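Local coordinates for xanthomonas outer protein D (Xanthomonas euvesicatoria, PDB 2OIX), which is a type III secreted virulence effector and Ulp1-family cysteine protease that removes SUMO from proteins, represented here by its catalytic domain in an inactivated form, at residues G8-Y13 with D138-G143; H28-A33 with H149-G154; N73-L78 with Y134-H139; L78-R83 with E145-R150. The protein carries 1 engineered substitution. All coordinates share one frame; numbering follows the deposited sequence.

In the fold
Starting from the N terminus, 8-13 on helix 7-20 meets 138-143 (contact 1), closing a loop over most of the chain. Strand 30-32 then opens contact 2, which ends later on the same helix, at 149-154, and so crosses contact 1. Strand 75-82 supplies two further segments: 73-78 returns to 134-139 (contact 3) and 78-83 to 145-150 (contact 4), crossing each other. Contact 3 is nested inside the loop of contact 2 and shares D138 and H139 with contact 1; contact 4 crosses contact 1 and shares H149 and R150 with contact 2. Helix 136-153 enters all four, tied to helix 7-20, outermost strand 30-32 and strand 75-82.

Contact 1 of 4, residues G8-Y13 with D138-G143; sequences GHLRAY and DHVLTG
A buried, wholly apolar helix-helix contact joins L10 and Y13 of helix 7-20 to V140 and L141 of helix 136-153. The two segments run almost parallel, crossing at -18° with their axes 10.8 Å apart, a wide spacing bridged by large side chains. L141 does most of the bridging. Its CA-CB bond points at the other helix, and its two methyls divide the work: CD1 of L141 lies 3.6 Å from CG of Y13, at the root of the ring, while CD2 of L141 reaches CG of L10 at 3.9 Å. The Y13 ring receives L141 CB over one face, 4.3 Å above the plane and displaced to the rim. A chi1 of -168° swings the Y13 ring out opposite the backbone N and across the gap between the helices. In this papain-like fold of the Ulp1 proteases, helix 136-153 is the central helix, and helix 7-20 packs along it. V140 adds a looser touch, CG1 to L10 CD2 at 4.4 Å, beside W76 of strand 75-82, which both L10 and V140 also meet. The hydroxyl of Y13 passes beyond the apolar patch to hydrogen-bond R177 and E145. On the central helix, T142 OG1 donates to D138 O at 2.7 Å from above the carbonyl plane, and T142 N reaches the same oxygen from the opposite face.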
# COMPACT_ATOMS: atom_id res chain seq x y z
N GLY A 8 7.60 -7.58 8.54
CA GLY A 8 7.95 -8.89 7.97
C GLY A 8 6.78 -9.75 7.49
O GLY A 8 6.93 -10.52 6.54
N HIS A 9 5.64 -9.66 8.15
CA HIS A 9 4.45 -10.37 7.70
C HIS A 9 3.89 -9.79 6.44
O HIS A 9 3.47 -10.53 5.55
CB HIS A 9 3.38 -10.31 8.76
CG HIS A 9 3.75 -11.04 10.01
ND1 HIS A 9 3.99 -10.39 11.20
CD2 HIS A 9 3.91 -12.36 10.25
CE1 HIS A 9 4.27 -11.29 12.13
NE2 HIS A 9 4.25 -12.48 11.58
N LEU A 10 3.84 -8.46 6.38
CA LEU A 10 3.35 -7.76 5.20
C LEU A 10 4.27 -8.08 4.03
O LEU A 10 3.79 -8.47 2.96
CB LEU A 10 3.27 -6.24 5.45
CG LEU A 10 1.92 -5.70 5.98
CD1 LEU A 10 1.83 -5.99 7.40
CD2 LEU A 10 1.91 -4.15 5.82
N ARG A 11 5.59 -7.94 4.24
CA ARG A 11 6.58 -8.31 3.24
C ARG A 11 6.47 -9.74 2.71
O ARG A 11 6.57 -9.96 1.49
CB ARG A 11 8.00 -8.08 3.78
CG ARG A 11 9.09 -8.38 2.77
CD ARG A 11 9.06 -7.35 1.63
NE ARG A 11 9.92 -7.75 0.52
CZ ARG A 11 11.17 -7.30 0.32
NH1 ARG A 11 11.72 -6.42 1.15
NH2 ARG A 11 11.86 -7.75 -0.72
N ALA A 12 6.24 -10.71 3.60
CA ALA A 12 6.12 -12.11 3.22
C ALA A 12 4.84 -12.33 2.39
O ALA A 12 4.83 -13.09 1.41
CB ALA A 12 6.10 -13.03 4.48
N TYR A 13 3.77 -11.67 2.80
CA TYR A 13 2.53 -11.75 2.05
C TYR A 13 2.68 -11.12 0.66
O TYR A 13 2.30 -11.73 -0.34
CB TYR A 13 1.38 -11.12 2.82
CG TYR A 13 0.03 -11.44 2.22
CD1 TYR A 13 -0.78 -12.45 2.74
CD2 TYR A 13 -0.43 -10.74 1.10
CE1 TYR A 13 -2.04 -12.74 2.18
CE2 TYR A 13 -1.67 -11.03 0.53
CZ TYR A 13 -2.46 -12.00 1.08
OH TYR A 13 -3.68 -12.28 0.50
N ASP A 138 -4.43 -6.85 8.33
CA ASP A 138 -5.28 -7.66 7.48
C ASP A 138 -5.96 -6.78 6.41
O ASP A 138 -6.05 -7.16 5.24
CB ASP A 138 -6.33 -8.38 8.33
CG ASP A 138 -5.72 -9.25 9.48
OD1 ASP A 138 -6.09 -10.45 9.63
OD2 ASP A 138 -4.94 -8.73 10.31
N HIS A 139 -6.46 -5.62 6.83
CA HIS A 139 -7.19 -4.72 5.94
C HIS A 139 -6.27 -4.17 4.82
O HIS A 139 -6.66 -4.12 3.64
CB HIS A 139 -7.85 -3.59 6.74
CG HIS A 139 -9.13 -3.98 7.41
ND1 HIS A 139 -9.17 -4.56 8.66
CD2 HIS A 139 -10.43 -3.86 7.02
CE1 HIS A 139 -10.42 -4.79 9.01
NE2 HIS A 139 -11.21 -4.39 8.03
N VAL A 140 -5.04 -3.83 5.19
CA VAL A 140 -4.01 -3.44 4.23
C VAL A 140 -3.70 -4.57 3.23
O VAL A 140 -3.80 -4.32 2.01
CB VAL A 140 -2.74 -2.86 4.88
CG1 VAL A 140 -1.68 -2.64 3.80
CG2 VAL A 140 -3.07 -1.52 5.54
N LEU A 141 -3.49 -5.81 3.71
CA LEU A 141 -3.11 -6.91 2.84
C LEU A 141 -4.24 -7.19 1.86
O LEU A 141 -4.01 -7.34 0.65
CB LEU A 141 -2.78 -8.19 3.65
CG LEU A 141 -1.44 -8.04 4.36
CD1 LEU A 141 -0.92 -9.25 4.97
CD2 LEU A 141 -0.35 -7.51 3.35
N THR A 142 -5.45 -7.32 2.40
CA THR A 142 -6.63 -7.51 1.59
C THR A 142 -6.84 -6.42 0.56
O THR A 142 -7.14 -6.76 -0.59
CB THR A 142 -7.90 -7.66 2.47
OG1 THR A 142 -7.62 -8.57 3.54
CG2 THR A 142 -9.07 -8.17 1.62
N GLY A 143 -6.67 -5.16 0.94
CA GLY A 143 -6.81 -4.07 -0.02
C GLY A 143 -5.79 -4.17 -1.17
O GLY A 143 -6.15 -3.97 -2.37

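Contact 2 of 4, residues H28-A33 with H149-G154; sequences HLLHFA and HRVLDG
L30 of outermost strand 30-32 reaches V151 and L152 near the C-terminal end of helix 136-153, an alpha/beta packing contact in which the central helix of the papain-like fold meets one margin of the mixed sheet. The leucine and V151 lie side by side, pointing opposite ways: L30 CD2 lies against the branch point of V151, 3.8 Å from its CB and also 3.8 Å from its CG1. The other methyl of L30 turns to L152, whose side chain stands roughly perpendicular to it. L29, just before the strand, approaches V151 at a slant and more loosely, CD1 of L29 to CG1 of V151 being 4.1 Å; that single methyl of V151 therefore touches both leucines. V151 is buried, with I64 of the adjoining strand and F156 also against it, whereas the three leucines remain partly exposed. Chi1 of L152, -96°, lies well away from a staggered value, and the end of this side chain reaches toward the strand. L21 borders both L30 and L152. The helix closes in a Schellman motif: G154 takes positive phi, its N bonding back to V151 O at 3.2 Å, and the same oxygen accepts from N26 ND2. Beyond V151, the chain of touches finishes with L30 CD1 and L152 CD1, 3.9 Å apart.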
# COMPACT_ATOMS: atom_id res chain seq x y z
N HIS A 28 3.44 -6.44 -14.40
CA HIS A 28 4.63 -5.58 -14.44
C HIS A 28 4.33 -4.12 -14.13
O HIS A 28 5.27 -3.32 -13.97
CB HIS A 28 5.35 -5.69 -15.77
CG HIS A 28 4.52 -5.24 -16.93
ND1 HIS A 28 3.49 -5.99 -17.44
CD2 HIS A 28 4.56 -4.10 -17.65
CE1 HIS A 28 2.93 -5.33 -18.44
NE2 HIS A 28 3.57 -4.19 -18.59
N LEU A 29 3.05 -3.74 -14.09
CA LEU A 29 2.68 -2.36 -13.69
C LEU A 29 2.73 -2.18 -12.17
O LEU A 29 2.71 -1.05 -11.68
CB LEU A 29 1.28 -1.95 -14.17
CG LEU A 29 0.84 -2.11 -15.62
CD1 LEU A 29 -0.58 -1.56 -15.78
CD2 LEU A 29 1.81 -1.38 -16.50
N LEU A 30 2.78 -3.28 -11.42
CA LEU A 30 2.60 -3.24 -9.95
C LEU A 30 3.92 -3.25 -9.21
O LEU A 30 4.85 -3.99 -9.60
CB LEU A 30 1.81 -4.46 -9.47
CG LEU A 30 0.46 -4.74 -10.13
CD1 LEU A 30 -0.11 -6.08 -9.68
CD2 LEU A 30 -0.51 -3.65 -9.82
N HIS A 31 4.01 -2.45 -8.14
CA HIS A 31 5.15 -2.54 -7.19
C HIS A 31 4.62 -2.57 -5.74
O HIS A 31 3.94 -1.63 -5.32
CB HIS A 31 6.11 -1.38 -7.36
CG HIS A 31 7.29 -1.44 -6.43
ND1 HIS A 31 8.35 -2.29 -6.64
CD2 HIS A 31 7.55 -0.79 -5.27
CE1 HIS A 31 9.22 -2.15 -5.66
NE2 HIS A 31 8.75 -1.25 -4.81
N PHE A 32 4.89 -3.67 -5.02
CA PHE A 32 4.51 -3.78 -3.62
C PHE A 32 5.67 -3.29 -2.78
O PHE A 32 6.74 -3.93 -2.69
CB PHE A 32 4.11 -5.22 -3.26
CG PHE A 32 3.05 -5.78 -4.17
CD1 PHE A 32 1.91 -5.03 -4.46
CD2 PHE A 32 3.20 -7.04 -4.75
CE1 PHE A 32 0.92 -5.53 -5.31
CE2 PHE A 32 2.21 -7.54 -5.61
CZ PHE A 32 1.06 -6.78 -5.89
N ALA A 33 5.51 -2.10 -2.23
CA ALA A 33 6.63 -1.58 -1.46
C ALA A 33 6.82 -2.29 -0.12
O ALA A 33 5.87 -2.83 0.53
CB ALA A 33 6.57 -0.06 -1.29
N HIS A 149 -5.59 -7.46 -8.20
CA HIS A 149 -6.40 -8.21 -9.17
C HIS A 149 -7.22 -7.32 -10.13
O HIS A 149 -7.41 -7.67 -11.31
CB HIS A 149 -7.24 -9.27 -8.46
CG HIS A 149 -6.45 -10.49 -8.06
ND1 HIS A 149 -5.66 -10.52 -6.94
CD2 HIS A 149 -6.33 -11.70 -8.65
CE1 HIS A 149 -5.07 -11.71 -6.85
NE2 HIS A 149 -5.47 -12.44 -7.87
N ARG A 150 -7.66 -6.16 -9.64
CA ARG A 150 -8.37 -5.22 -10.52
C ARG A 150 -7.43 -4.63 -11.58
O ARG A 150 -7.85 -4.36 -12.70
CB ARG A 150 -9.03 -4.11 -9.68
CG ARG A 150 -10.12 -4.70 -8.77
CD ARG A 150 -10.91 -3.59 -8.05
NE ARG A 150 -11.88 -4.18 -7.12
CZ ARG A 150 -12.55 -3.49 -6.19
NH1 ARG A 150 -12.39 -2.22 -6.08
NH2 ARG A 150 -13.41 -4.10 -5.34
N VAL A 151 -6.16 -4.44 -11.25
CA VAL A 151 -5.20 -3.94 -12.26
C VAL A 151 -5.06 -5.06 -13.32
O VAL A 151 -5.15 -4.80 -14.51
CB VAL A 151 -3.86 -3.53 -11.66
CG1 VAL A 151 -2.86 -3.21 -12.77
CG2 VAL A 151 -4.05 -2.30 -10.65
N LEU A 152 -4.90 -6.30 -12.87
CA LEU A 152 -4.70 -7.43 -13.77
C LEU A 152 -5.87 -7.60 -14.72
O LEU A 152 -5.68 -7.91 -15.91
CB LEU A 152 -4.55 -8.72 -12.97
CG LEU A 152 -3.14 -9.24 -12.63
CD1 LEU A 152 -2.07 -8.18 -12.36
CD2 LEU A 152 -3.24 -10.23 -11.47
N ASP A 153 -7.09 -7.45 -14.19
CA ASP A 153 -8.25 -7.79 -15.00
C ASP A 153 -8.81 -6.57 -15.71
O ASP A 153 -9.82 -6.67 -16.42
CB ASP A 153 -9.28 -8.58 -14.20
CG ASP A 153 -10.14 -7.72 -13.28
OD1 ASP A 153 -9.96 -6.49 -13.23
OD2 ASP A 153 -11.01 -8.30 -12.57
N GLY A 154 -8.12 -5.44 -15.52
CA GLY A 154 -8.44 -4.16 -16.15
C GLY A 154 -9.76 -3.52 -15.71
O GLY A 154 -10.45 -2.90 -16.55

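Contact 3 of 4, residues N73-L78 with Y134-H139; sequences NAHWSL and YSAGDH. Engineered in segment 134-139: A136 (natural residue Cys).
Unusually, the tightest touch joins an imidazole to an engineered methyl: CB of A136, a cysteine in the natural protein, lies 3.3 Å from H75 ND1. The CA-CB bond of H75 leads away from the helix, yet its ring returns to the methyl, CE1 following ND1. W76 meets the same methyl and the next residue. Its backbone N is 3.5 Å and its CB 3.9 Å from A136 CB, in apolar contact for the latter pair, and its indole CD1 rests 3.7 Å from the CA of G137. The CA atoms of W76 and A136 are 5.1 Å apart. The indole NE1 hydrogen-bonds L5 O. Within the first helical turn, H139 ND1 donates to S135 O at 3.0 Å, nearly straight at 168° and in its own ring plane but from above the carbonyl plane; H139 N uses the same oxygen. H75 NE2 is hydrogen-bonded to D95 OD2, and the H75 side chain also touches Q130. This matches the His-Asp-Cys triad of Ulp1 proteases, with the cysteine at the start of the central helix. The imidazole and D95 are thus probably still arranged as in the active enzyme, while the alanine leaves no thiol to act as nucleophile.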
# COMPACT_ATOMS: atom_id res chain seq x y z
N ASN A 73 4.02 0.02 16.03
CA ASN A 73 3.26 -0.62 17.12
C ASN A 73 1.91 0.01 17.39
O ASN A 73 1.40 -0.07 18.51
CB ASN A 73 4.07 -0.64 18.42
CG ASN A 73 5.47 -1.14 18.23
OD1 ASN A 73 6.32 -0.44 17.67
ND2 ASN A 73 5.74 -2.35 18.71
N ALA A 74 1.32 0.63 16.38
CA ALA A 74 0.07 1.35 16.59
C ALA A 74 -0.99 1.03 15.53
O ALA A 74 -2.13 0.70 15.88
CB ALA A 74 0.33 2.89 16.66
N HIS A 75 -0.63 1.10 14.25
CA HIS A 75 -1.66 1.07 13.21
C HIS A 75 -1.04 0.89 11.83
O HIS A 75 0.14 1.19 11.66
CB HIS A 75 -2.46 2.38 13.27
CG HIS A 75 -3.66 2.41 12.37
ND1 HIS A 75 -4.57 1.39 12.29
CD2 HIS A 75 -4.10 3.37 11.52
CE1 HIS A 75 -5.52 1.71 11.44
NE2 HIS A 75 -5.26 2.92 10.96
N TRP A 76 -1.81 0.34 10.89
CA TRP A 76 -1.43 0.26 9.47
C TRP A 76 -2.49 0.92 8.56
O TRP A 76 -3.69 0.77 8.79
CB TRP A 76 -1.36 -1.17 8.97
CG TRP A 76 -0.20 -2.00 9.46
CD1 TRP A 76 -0.23 -2.92 10.46
CD2 TRP A 76 1.13 -1.97 8.97
NE1 TRP A 76 1.03 -3.49 10.64
CE2 TRP A 76 1.88 -2.93 9.72
CE3 TRP A 76 1.78 -1.24 7.95
CZ2 TRP A 76 3.23 -3.18 9.48
CZ3 TRP A 76 3.15 -1.49 7.72
CH2 TRP A 76 3.85 -2.44 8.48
N SER A 77 -2.05 1.55 7.48
CA SER A 77 -2.99 1.93 6.43
C SER A 77 -2.25 1.75 5.07
O SER A 77 -1.08 1.32 5.02
CB SER A 77 -3.46 3.34 6.64
OG SER A 77 -2.33 4.19 6.54
N LEU A 78 -2.95 2.08 3.99
CA LEU A 78 -2.44 1.84 2.68
C LEU A 78 -2.49 3.09 1.84
O LEU A 78 -3.57 3.73 1.67
CB LEU A 78 -3.26 0.79 1.99
CG LEU A 78 -2.90 0.48 0.53
CD1 LEU A 78 -1.42 -0.00 0.42
CD2 LEU A 78 -3.91 -0.52 -0.10
N TYR A 134 -6.17 -4.79 16.17
CA TYR A 134 -5.17 -5.77 15.73
C TYR A 134 -5.24 -6.16 14.23
O TYR A 134 -4.30 -6.76 13.68
CB TYR A 134 -5.24 -7.03 16.60
CG TYR A 134 -4.64 -6.83 17.99
CD1 TYR A 134 -3.59 -5.91 18.20
CD2 TYR A 134 -5.09 -7.57 19.08
CE1 TYR A 134 -3.03 -5.74 19.48
CE2 TYR A 134 -4.53 -7.40 20.35
CZ TYR A 134 -3.50 -6.48 20.54
OH TYR A 134 -2.94 -6.30 21.79
N SER A 135 -6.35 -5.79 13.58
CA SER A 135 -6.55 -6.15 12.17
C SER A 135 -6.28 -5.05 11.12
O SER A 135 -6.59 -5.24 9.94
CB SER A 135 -7.95 -6.76 12.00
OG SER A 135 -8.95 -5.86 12.45
N ALA A 136 -5.67 -3.93 11.50
CA ALA A 136 -5.32 -2.92 10.50
C ALA A 136 -4.50 -3.61 9.39
O ALA A 136 -4.76 -3.42 8.20
CB ALA A 136 -4.59 -1.73 11.13
N GLY A 137 -3.57 -4.48 9.80
CA GLY A 137 -2.71 -5.24 8.89
C GLY A 137 -3.44 -6.10 7.87
O GLY A 137 -3.07 -6.11 6.68
N ASP A 138 -4.43 -6.85 8.33
CA ASP A 138 -5.28 -7.66 7.48
C ASP A 138 -5.96 -6.78 6.41
O ASP A 138 -6.05 -7.16 5.24
CB ASP A 138 -6.33 -8.38 8.33
CG ASP A 138 -5.72 -9.25 9.48
OD1 ASP A 138 -6.09 -10.45 9.63
OD2 ASP A 138 -4.94 -8.73 10.31
N HIS A 139 -6.46 -5.62 6.83
CA HIS A 139 -7.19 -4.72 5.94
C HIS A 139 -6.27 -4.17 4.82
O HIS A 139 -6.66 -4.12 3.64
CB HIS A 139 -7.85 -3.59 6.74
CG HIS A 139 -9.13 -3.98 7.41
ND1 HIS A 139 -9.17 -4.56 8.66
CD2 HIS A 139 -10.43 -3.86 7.02
CE1 HIS A 139 -10.42 -4.79 9.01
NE2 HIS A 139 -11.21 -4.39 8.03

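Contact 4 of 4, residues L78-R83 with E145-R150; sequences LLVVDR and EVLAHR
V80 CG2 and L147 CD1 meet at 3.9 Å, the closest touch between strand 75-82 and this part of helix 136-153. L147 holds its CG beside the backbone N (chi1 -69°) and continues extended (chi2 -174°), which carries CD1 straight out from the helix to the sheet. V80 answers with CG2, the branch beside its own backbone N, and the two side chains cross at a slant. L78, one residue pair earlier on the same face of the strand, bends its end so that CD2 comes to 4.5 Å from the same L147 methyl, a marginal touch. One leucine methyl thus faces two side chains of the strand, and with the CA atoms of V80 and L147 9.4 Å apart the layers meet through side-chain ends alone. H149, directed away from the strand, folds back so that ND1 donates to E145 O at 2.9 Å (N-H...O 163°), with the oxygen near the plane of the imidazole; this one bond holds the ring. E145 O accepts a second bond, from H149 N on its other face. Separately, the guanidinium of R150 places one face over V146 CG1, near its rim, and NH1 bonds the backbone oxygens of G161 and D163. This is the helix-on-sheet layer of the papain-like fold: V80 also touches Y94 of strand 90-94 and F66 of strand 64-71, Y94 touches L147, and A148 on the next helix position turns to L30 and F32 of strand 30-32.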
# COMPACT_ATOMS: atom_id res chain seq x y z
N LEU A 78 -2.95 2.08 3.99
CA LEU A 78 -2.44 1.84 2.68
C LEU A 78 -2.49 3.09 1.84
O LEU A 78 -3.57 3.73 1.67
CB LEU A 78 -3.26 0.79 1.99
CG LEU A 78 -2.90 0.48 0.53
CD1 LEU A 78 -1.42 -0.00 0.42
CD2 LEU A 78 -3.91 -0.52 -0.10
N LEU A 79 -1.33 3.44 1.29
CA LEU A 79 -1.30 4.51 0.32
C LEU A 79 -1.02 3.88 -1.05
O LEU A 79 -0.03 3.16 -1.21
CB LEU A 79 -0.15 5.50 0.65
CG LEU A 79 -0.10 6.63 -0.32
CD1 LEU A 79 -1.42 7.48 -0.19
CD2 LEU A 79 1.19 7.46 -0.13
N VAL A 80 -1.81 4.21 -2.07
CA VAL A 80 -1.57 3.68 -3.43
C VAL A 80 -1.21 4.88 -4.32
O VAL A 80 -1.89 5.93 -4.33
CB VAL A 80 -2.79 2.90 -3.99
CG1 VAL A 80 -2.55 2.42 -5.45
CG2 VAL A 80 -3.13 1.75 -3.10
N VAL A 81 -0.13 4.76 -5.06
CA VAL A 81 0.26 5.87 -5.93
C VAL A 81 0.27 5.36 -7.40
O VAL A 81 0.94 4.36 -7.68
CB VAL A 81 1.65 6.43 -5.57
CG1 VAL A 81 2.13 7.33 -6.62
CG2 VAL A 81 1.67 7.15 -4.21
N ASP A 82 -0.46 6.02 -8.30
CA ASP A 82 -0.58 5.61 -9.68
C ASP A 82 0.02 6.71 -10.54
O ASP A 82 -0.60 7.74 -10.76
CB ASP A 82 -2.05 5.37 -10.06
CG ASP A 82 -2.28 5.28 -11.60
OD1 ASP A 82 -1.31 4.97 -12.35
OD2 ASP A 82 -3.40 5.53 -12.09
N ARG A 83 1.27 6.53 -10.96
CA ARG A 83 1.90 7.56 -11.77
C ARG A 83 2.08 7.20 -13.23
O ARG A 83 3.02 7.69 -13.90
CB ARG A 83 3.21 8.03 -11.13
CG ARG A 83 4.17 6.90 -10.92
CD ARG A 83 5.17 7.11 -9.80
NE ARG A 83 5.87 5.83 -9.66
CZ ARG A 83 6.73 5.51 -8.72
NH1 ARG A 83 7.08 6.40 -7.79
NH2 ARG A 83 7.26 4.29 -8.74
N GLU A 145 -4.35 -6.90 -2.36
CA GLU A 145 -4.72 -8.12 -3.11
C GLU A 145 -5.90 -7.88 -4.08
O GLU A 145 -5.83 -8.21 -5.26
CB GLU A 145 -5.09 -9.22 -2.12
CG GLU A 145 -5.62 -10.50 -2.75
CD GLU A 145 -4.55 -11.56 -2.90
OE1 GLU A 145 -3.43 -11.33 -2.37
OE2 GLU A 145 -4.83 -12.64 -3.52
N VAL A 146 -6.97 -7.30 -3.54
CA VAL A 146 -8.15 -6.87 -4.29
C VAL A 146 -7.78 -5.89 -5.38
O VAL A 146 -8.17 -6.08 -6.52
CB VAL A 146 -9.17 -6.21 -3.34
CG1 VAL A 146 -10.33 -5.62 -4.10
CG2 VAL A 146 -9.73 -7.29 -2.35
N LEU A 147 -7.05 -4.84 -5.01
CA LEU A 147 -6.69 -3.82 -6.00
C LEU A 147 -5.70 -4.36 -7.09
O LEU A 147 -5.87 -4.05 -8.29
CB LEU A 147 -6.15 -2.59 -5.29
CG LEU A 147 -7.08 -1.70 -4.45
CD1 LEU A 147 -6.21 -0.42 -3.97
CD2 LEU A 147 -8.25 -1.18 -5.31
N ALA A 148 -4.71 -5.16 -6.67
CA ALA A 148 -3.83 -5.87 -7.62
C ALA A 148 -4.61 -6.68 -8.65
O ALA A 148 -4.33 -6.60 -9.84
CB ALA A 148 -2.81 -6.77 -6.88
N HIS A 149 -5.59 -7.46 -8.20
CA HIS A 149 -6.40 -8.21 -9.17
C HIS A 149 -7.22 -7.32 -10.13
O HIS A 149 -7.41 -7.67 -11.31
CB HIS A 149 -7.24 -9.27 -8.46
CG HIS A 149 -6.45 -10.49 -8.06
ND1 HIS A 149 -5.66 -10.52 -6.94
CD2 HIS A 149 -6.33 -11.70 -8.65
CE1 HIS A 149 -5.07 -11.71 -6.85
NE2 HIS A 149 -5.47 -12.44 -7.87
N ARG A 150 -7.66 -6.16 -9.64
CA ARG A 150 -8.37 -5.22 -10.52
C ARG A 150 -7.43 -4.63 -11.58
O ARG A 150 -7.85 -4.36 -12.70
CB ARG A 150 -9.03 -4.11 -9.68
CG ARG A 150 -10.12 -4.70 -8.77
CD ARG A 150 -10.91 -3.59 -8.05
NE ARG A 150 -11.88 -4.18 -7.12
CZ ARG A 150 -12.55 -3.49 -6.19
NH1 ARG A 150 -12.39 -2.22 -6.08
NH2 ARG A 150 -13.41 -4.10 -5.34